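Local structure of beta-lactamase (Serratia marcescens, 5GWA) at residues A20-V24 with V37-Y43; T162-V168 with A245-Y249. The protein probably hydrolyses beta-lactam antibiotics to substituted beta-amino acids, as expected of a class A extended-spectrum beta-lactamase, and is bound here by the inhibitor avibactam. All coordinates share one frame; numbering follows the deposited sequence.

Interaction 1: A20-V24 with V37-Y43; sequences AKVGV and VNEKHHY. With NA (sodium ion), chain K.
With CG turned opposite its carbonyl carbon and next to its own N (chi1 -60°), Asn38 directs its amide toward strand 21-28, and Lys21, extended through chi1 and chi2 and then bent at its last two torsions, folds its tip over the ring of His41. Asn38 ND2 donates a nearly straight hydrogen bond to Val22 O at 2.9 Å (167° at the hydrogen), the acceptor lying in the amide plane, so this bond helps fix the rotation of the amide. Lys21 CE sits over the imidazole face, 3.8 Å from the ring centroid of His41, a CH-pi contact, and NZ lies above the same ring near its rim. Next to Asn38, Val24 and Val37 form an antiparallel hydrogen-bonded pair at the end of edge strand 34-37 of the five-stranded sheet of the class A beta-lactamase fold, and a type I turn from Asn38 to His41 leads the chain out of it. The hydrogen bonds Val24 N to Val37 O and Val37 N to Val24 O are both 2.9 Å, while the two valines lie side by side, CB to CB 3.8 Å. Gly23 leaves room for Tyr43, whose OH comes within 3.3 Å of Gly23 CA and donates a hydrogen bond to Asn38 O at 2.6 Å. Beyond Asn38, Glu39 O binds a sodium ion at 2.8 Å, which two waters also coordinate.

Interaction 2: T162-V168 with A245-Y249; sequences TTPDATV and AIAVY. With NA (sodium ion), chain L; NA (sodium ion), chain K.
Tyr249 reaches from strand 243-253 of the central sheet to Thr162, Pro164 and Thr167 at the first turn of helix 164-175, in the helix-on-sheet packing of the class A beta-lactamase fold. Its CB leaves the strand on the helix side, and with CG beside the backbone N (chi1 -59°) the ring is carried along the N-terminal end of the helix. CD1 and CE1 meet Pro164, CE1 lying 3.8 Å from Pro164 CA; CE2 and CZ approach the methyl of Thr162, with CZ 3.5 Å from Thr162 CG2. At the tip, OH shares a 2.6 Å hydrogen bond with Thr167 OG1, which lies near the plane of the ring. The short helix and strand segments run roughly antiparallel, at 149° with axes 7.5 Å apart, and small residues permit this closeness: Ala247 CB touches Thr167 CG2, while Val168 CG1 rests on the backbone between Ala245 and Ala247, 3.6 Å from Ala247 N. Thr163 and Asp165 point from the helix start away from the strand. Asp165 OD1 accepts a hydrogen bond from Thr163 OG1, which comes from above the carboxylate plane. OD1 also binds the sodium ion held by Glu39 O, and a second sodium ion lies 2.7 Å from Thr163 OG1.

Read from the N terminus, strand 21-28 comes first, and interaction 1 closes the short hairpin formed by strands 21-28 and 34-37. Interaction 2 opens only later, at 162-168, and closes a much longer loop when the chain returns as strand 243-253. The two loops therefore follow in series and neither nest nor cross. In space they adjoin, because strands 21-28 and 243-253 are neighbours in one sheet, with Gly23 N probably hydrogen-bonded to Tyr249 O. A second probable bond, Tyr43 N to Thr162 O, pairs the small sheet's strands 43-44 and 161-162, and a shared sodium ion adds a further tie.

Interaction 1: A20-V24 with V37-Y43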
loop_
_atom_site.group_PDB
_atom_site.type_symbol
_atom_site.label_atom_id
_atom_site.label_comp_id
_atom_site.label_asym_id
_atom_site.label_seq_id
_atom_site.Cartn_x
_atom_site.Cartn_y
_atom_site.Cartn_z
ATOM N N ALA A 20 8.115 -10.599 21.719
ATOM C CA ALA A 20 7.566 -9.285 21.420
ATOM C C ALA A 20 7.245 -8.601 22.725
ATOM O O ALA A 20 7.071 -9.238 23.763
ATOM C CB ALA A 20 6.280 -9.403 20.599
ATOM N N LYS A 21 7.173 -7.276 22.660
ATOM C CA LYS A 21 6.768 -6.441 23.788
ATOM C C LYS A 21 5.301 -6.099 23.569
ATOM O O LYS A 21 4.986 -5.314 22.663
ATOM C CB LYS A 21 7.596 -5.151 23.842
ATOM C CG LYS A 21 7.203 -4.301 25.046
ATOM C CD LYS A 21 7.778 -2.887 25.070
ATOM C CE LYS A 21 9.146 -2.818 25.726
ATOM N NZ LYS A 21 9.322 -3.676 26.928
ATOM N N VAL A 22 4.439 -6.654 24.391
ATOM C CA VAL A 22 2.994 -6.567 24.124
ATOM C C VAL A 22 2.337 -5.727 25.210
ATOM O O VAL A 22 2.350 -6.069 26.383
ATOM C CB VAL A 22 2.337 -7.936 24.049
ATOM C CG1 VAL A 22 0.860 -7.805 23.707
ATOM C CG2 VAL A 22 3.047 -8.811 23.017
ATOM N N GLY A 23 1.728 -4.622 24.803
ATOM C CA GLY A 23 0.997 -3.758 25.721
ATOM C C GLY A 23 -0.480 -4.013 25.633
ATOM O O GLY A 23 -1.019 -4.120 24.531
ATOM N N VAL A 24 -1.121 -4.135 26.777
ATOM C CA VAL A 24 -2.549 -4.455 26.826
ATOM C C VAL A 24 -3.260 -3.499 27.775
ATOM O O VAL A 24 -2.802 -3.289 28.886
ATOM C CB VAL A 24 -2.803 -5.866 27.344
ATOM C CG1 VAL A 24 -4.300 -6.155 27.338
ATOM C CG2 VAL A 24 -2.055 -6.881 26.506
ATOM N N VAL A 37 -1.497 -4.393 31.172
ATOM C CA VAL A 37 -0.300 -5.214 31.082
ATOM C C VAL A 37 0.772 -4.453 30.306
ATOM O O VAL A 37 0.512 -3.966 29.208
ATOM C CB VAL A 37 -0.571 -6.562 30.391
ATOM C CG1 VAL A 37 0.709 -7.372 30.268
ATOM C CG2 VAL A 37 -1.649 -7.320 31.148
ATOM N N ASN A 38 1.970 -4.323 30.876
ATOM C CA ASN A 38 3.088 -3.668 30.221
ATOM C C ASN A 38 2.719 -2.256 29.769
ATOM O O ASN A 38 3.210 -1.774 28.759
ATOM C CB ASN A 38 3.617 -4.509 29.075
ATOM C CG ASN A 38 4.101 -5.858 29.525
ATOM O OD1 ASN A 38 4.672 -6.000 30.603
ATOM N ND2 ASN A 38 3.855 -6.881 28.707
ATOM N N GLU A 39 1.930 -1.564 30.580
ATOM C CA GLU A 39 1.289 -0.330 30.143
ATOM C C GLU A 39 2.131 0.927 30.235
ATOM O O GLU A 39 1.699 1.980 29.764
ATOM C CB GLU A 39 -0.056 -0.112 30.848
ATOM C CG GLU A 39 0.057 0.398 32.285
ATOM C CD GLU A 39 0.396 -0.652 33.332
ATOM O OE1 GLU A 39 0.614 -1.856 33.040
ATOM O OE2 GLU A 39 0.437 -0.210 34.516
ATOM N N LYS A 40 3.277 0.854 30.914
ATOM C CA LYS A 40 4.084 2.050 31.100
ATOM C C LYS A 40 5.057 2.273 29.932
ATOM O O LYS A 40 5.735 3.291 29.885
ATOM C CB LYS A 40 4.780 1.986 32.462
ATOM C CG LYS A 40 3.807 2.109 33.633
ATOM C CD LYS A 40 4.447 2.733 34.858
ATOM C CE LYS A 40 3.437 2.902 35.976
ATOM N NZ LYS A 40 2.661 4.158 35.763
ATOM N N HIS A 41 5.127 1.339 28.993
ATOM C CA HIS A 41 5.932 1.506 27.817
ATOM C C HIS A 41 5.245 2.378 26.790
ATOM O O HIS A 41 4.023 2.607 26.868
ATOM C CB HIS A 41 6.289 0.120 27.247
ATOM C CG HIS A 41 7.050 -0.735 28.203
ATOM N ND1 HIS A 41 8.426 -0.666 28.328
ATOM C CD2 HIS A 41 6.639 -1.642 29.113
ATOM C CE1 HIS A 41 8.827 -1.560 29.206
ATOM N NE2 HIS A 41 7.763 -2.186 29.679
ATOM N N HIS A 42 6.017 2.832 25.797
ATOM C CA HIS A 42 5.487 3.623 24.694
ATOM C C HIS A 42 5.444 2.760 23.439
ATOM O O HIS A 42 6.449 2.218 23.010
ATOM C CB HIS A 42 6.342 4.860 24.468
ATOM C CG HIS A 42 6.189 5.870 25.553
ATOM N ND1 HIS A 42 6.828 7.097 25.545
ATOM C CD2 HIS A 42 5.434 5.847 26.669
ATOM C CE1 HIS A 42 6.452 7.786 26.605
ATOM N NE2 HIS A 42 5.606 7.060 27.301
ATOM N N TYR A 43 4.260 2.597 22.879
ATOM C CA TYR A 43 4.070 1.725 21.750
ATOM C C TYR A 43 3.793 2.548 20.503
ATOM O O TYR A 43 3.044 3.490 20.541
ATOM C CB TYR A 43 2.851 0.850 22.057
ATOM C CG TYR A 43 3.095 -0.095 23.205
ATOM C CD1 TYR A 43 3.642 -1.336 22.985
ATOM C CD2 TYR A 43 2.798 0.259 24.497
ATOM C CE1 TYR A 43 3.962 -2.164 24.033
ATOM C CE2 TYR A 43 3.114 -0.551 25.564
ATOM C CZ TYR A 43 3.681 -1.777 25.323
ATOM O OH TYR A 43 3.973 -2.615 26.375
HETATM NA NA NA K . 0.651 3.974 31.436
HETATM O O HOH W 1 0.592 3.848 34.169
HETATM O O HOH W 2 2.470 5.777 32.275
#

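Interaction 2: T162-V168 with A245-Y249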
loop_
_atom_site.group_PDB
_atom_site.type_symbol
_atom_site.label_atom_id
_atom_site.label_comp_id
_atom_site.label_asym_id
_atom_site.label_seq_id
_atom_site.Cartn_x
_atom_site.Cartn_y
_atom_site.Cartn_z
ATOM N N THR A 162 1.935 5.746 22.126
ATOM C CA THR A 162 0.898 5.773 23.123
ATOM C C THR A 162 1.191 4.807 24.245
ATOM O O THR A 162 1.869 3.793 24.026
ATOM C CB THR A 162 -0.473 5.421 22.486
ATOM O OG1 THR A 162 -1.528 5.752 23.393
ATOM C CG2 THR A 162 -0.549 3.951 22.115
ATOM N N THR A 163 0.602 5.052 25.410
ATOM C CA THR A 163 0.426 3.985 26.353
ATOM C C THR A 163 -0.896 3.283 26.066
ATOM O O THR A 163 -1.796 3.850 25.488
ATOM C CB THR A 163 0.408 4.452 27.801
ATOM O OG1 THR A 163 -0.654 5.381 27.996
ATOM C CG2 THR A 163 1.760 5.055 28.213
ATOM N N PRO A 164 -1.013 2.001 26.441
ATOM C CA PRO A 164 -2.278 1.318 26.081
ATOM C C PRO A 164 -3.471 1.800 26.899
ATOM O O PRO A 164 -4.606 1.801 26.410
ATOM C CB PRO A 164 -2.008 -0.152 26.332
ATOM C CG PRO A 164 -0.569 -0.281 26.681
ATOM C CD PRO A 164 0.010 1.085 26.948
ATOM N N ASP A 165 -3.237 2.154 28.163
ATOM C CA ASP A 165 -4.285 2.696 29.003
ATOM C C ASP A 165 -4.772 4.052 28.531
ATOM O O ASP A 165 -5.974 4.277 28.531
ATOM C CB ASP A 165 -3.908 2.678 30.489
ATOM C CG ASP A 165 -2.615 3.394 30.795
ATOM O OD1 ASP A 165 -1.613 3.275 30.072
ATOM O OD2 ASP A 165 -2.575 4.087 31.835
ATOM N N ALA A 166 -3.893 4.868 27.951
ATOM C CA ALA A 166 -4.368 6.112 27.327
ATOM C C ALA A 166 -5.418 5.767 26.265
ATOM O O ALA A 166 -6.448 6.450 26.127
ATOM C CB ALA A 166 -3.241 6.891 26.719
ATOM N N THR A 167 -5.111 4.783 25.433
ATOM C CA THR A 167 -6.009 4.463 24.357
ATOM C C THR A 167 -7.393 4.108 24.849
ATOM O O THR A 167 -8.387 4.603 24.310
ATOM C CB THR A 167 -5.461 3.310 23.512
ATOM O OG1 THR A 167 -4.105 3.586 23.132
ATOM C CG2 THR A 167 -6.316 3.089 22.307
ATOM N N VAL A 168 -7.487 3.216 25.832
ATOM C CA VAL A 168 -8.806 2.809 26.286
ATOM C C VAL A 168 -9.521 3.933 27.076
ATOM O O VAL A 168 -10.745 4.028 26.991
ATOM C CB VAL A 168 -8.833 1.491 27.058
ATOM C CG1 VAL A 168 -8.431 0.319 26.187
ATOM C CG2 VAL A 168 -8.002 1.572 28.338
ATOM N N ALA A 245 -13.765 -1.437 26.280
ATOM C CA ALA A 245 -12.701 -0.935 25.421
ATOM C C ALA A 245 -11.441 -1.735 25.649
ATOM O O ALA A 245 -11.156 -2.143 26.785
ATOM C CB ALA A 245 -12.454 0.524 25.705
ATOM N N ILE A 246 -10.789 -2.118 24.556
ATOM C CA ILE A 246 -9.573 -2.902 24.632
ATOM C C ILE A 246 -8.567 -2.358 23.612
ATOM O O ILE A 246 -8.919 -1.972 22.507
ATOM C CB ILE A 246 -9.847 -4.407 24.419
ATOM C CG1 ILE A 246 -8.575 -5.246 24.462
ATOM C CG2 ILE A 246 -10.615 -4.648 23.132
ATOM C CD1 ILE A 246 -8.841 -6.715 24.682
ATOM N N ALA A 247 -7.299 -2.334 24.009
ATOM C CA ALA A 247 -6.224 -1.986 23.104
ATOM C C ALA A 247 -5.068 -2.940 23.260
ATOM O O ALA A 247 -4.634 -3.204 24.393
ATOM C CB ALA A 247 -5.778 -0.577 23.370
ATOM N N VAL A 248 -4.616 -3.536 22.159
ATOM C CA VAL A 248 -3.465 -4.422 22.208
ATOM C C VAL A 248 -2.428 -3.960 21.204
ATOM O O VAL A 248 -2.733 -3.755 20.026
ATOM C CB VAL A 248 -3.822 -5.906 21.952
ATOM C CG1 VAL A 248 -2.590 -6.791 22.056
ATOM C CG2 VAL A 248 -4.911 -6.377 22.916
ATOM N N TYR A 249 -1.183 -3.787 21.667
ATOM C CA TYR A 249 -0.069 -3.385 20.819
ATOM C C TYR A 249 1.011 -4.453 20.882
ATOM O O TYR A 249 1.606 -4.668 21.926
ATOM C CB TYR A 249 0.547 -2.058 21.308
ATOM C CG TYR A 249 -0.439 -0.943 21.318
ATOM C CD1 TYR A 249 -1.278 -0.738 22.397
ATOM C CD2 TYR A 249 -0.531 -0.065 20.242
ATOM C CE1 TYR A 249 -2.183 0.304 22.405
ATOM C CE2 TYR A 249 -1.518 0.896 20.188
ATOM C CZ TYR A 249 -2.336 1.058 21.250
ATOM O OH TYR A 249 -3.247 2.067 21.164
HETATM NA NA NA L . -1.440 6.552 30.335
HETATM NA NA NA K . 0.651 3.974 31.436
HETATM O O HOH W 1 0.592 3.848 34.169
HETATM O O HOH W 2 2.470 5.777 32.275
HETATM O O HOH W 3 -3.396 8.395 29.865
#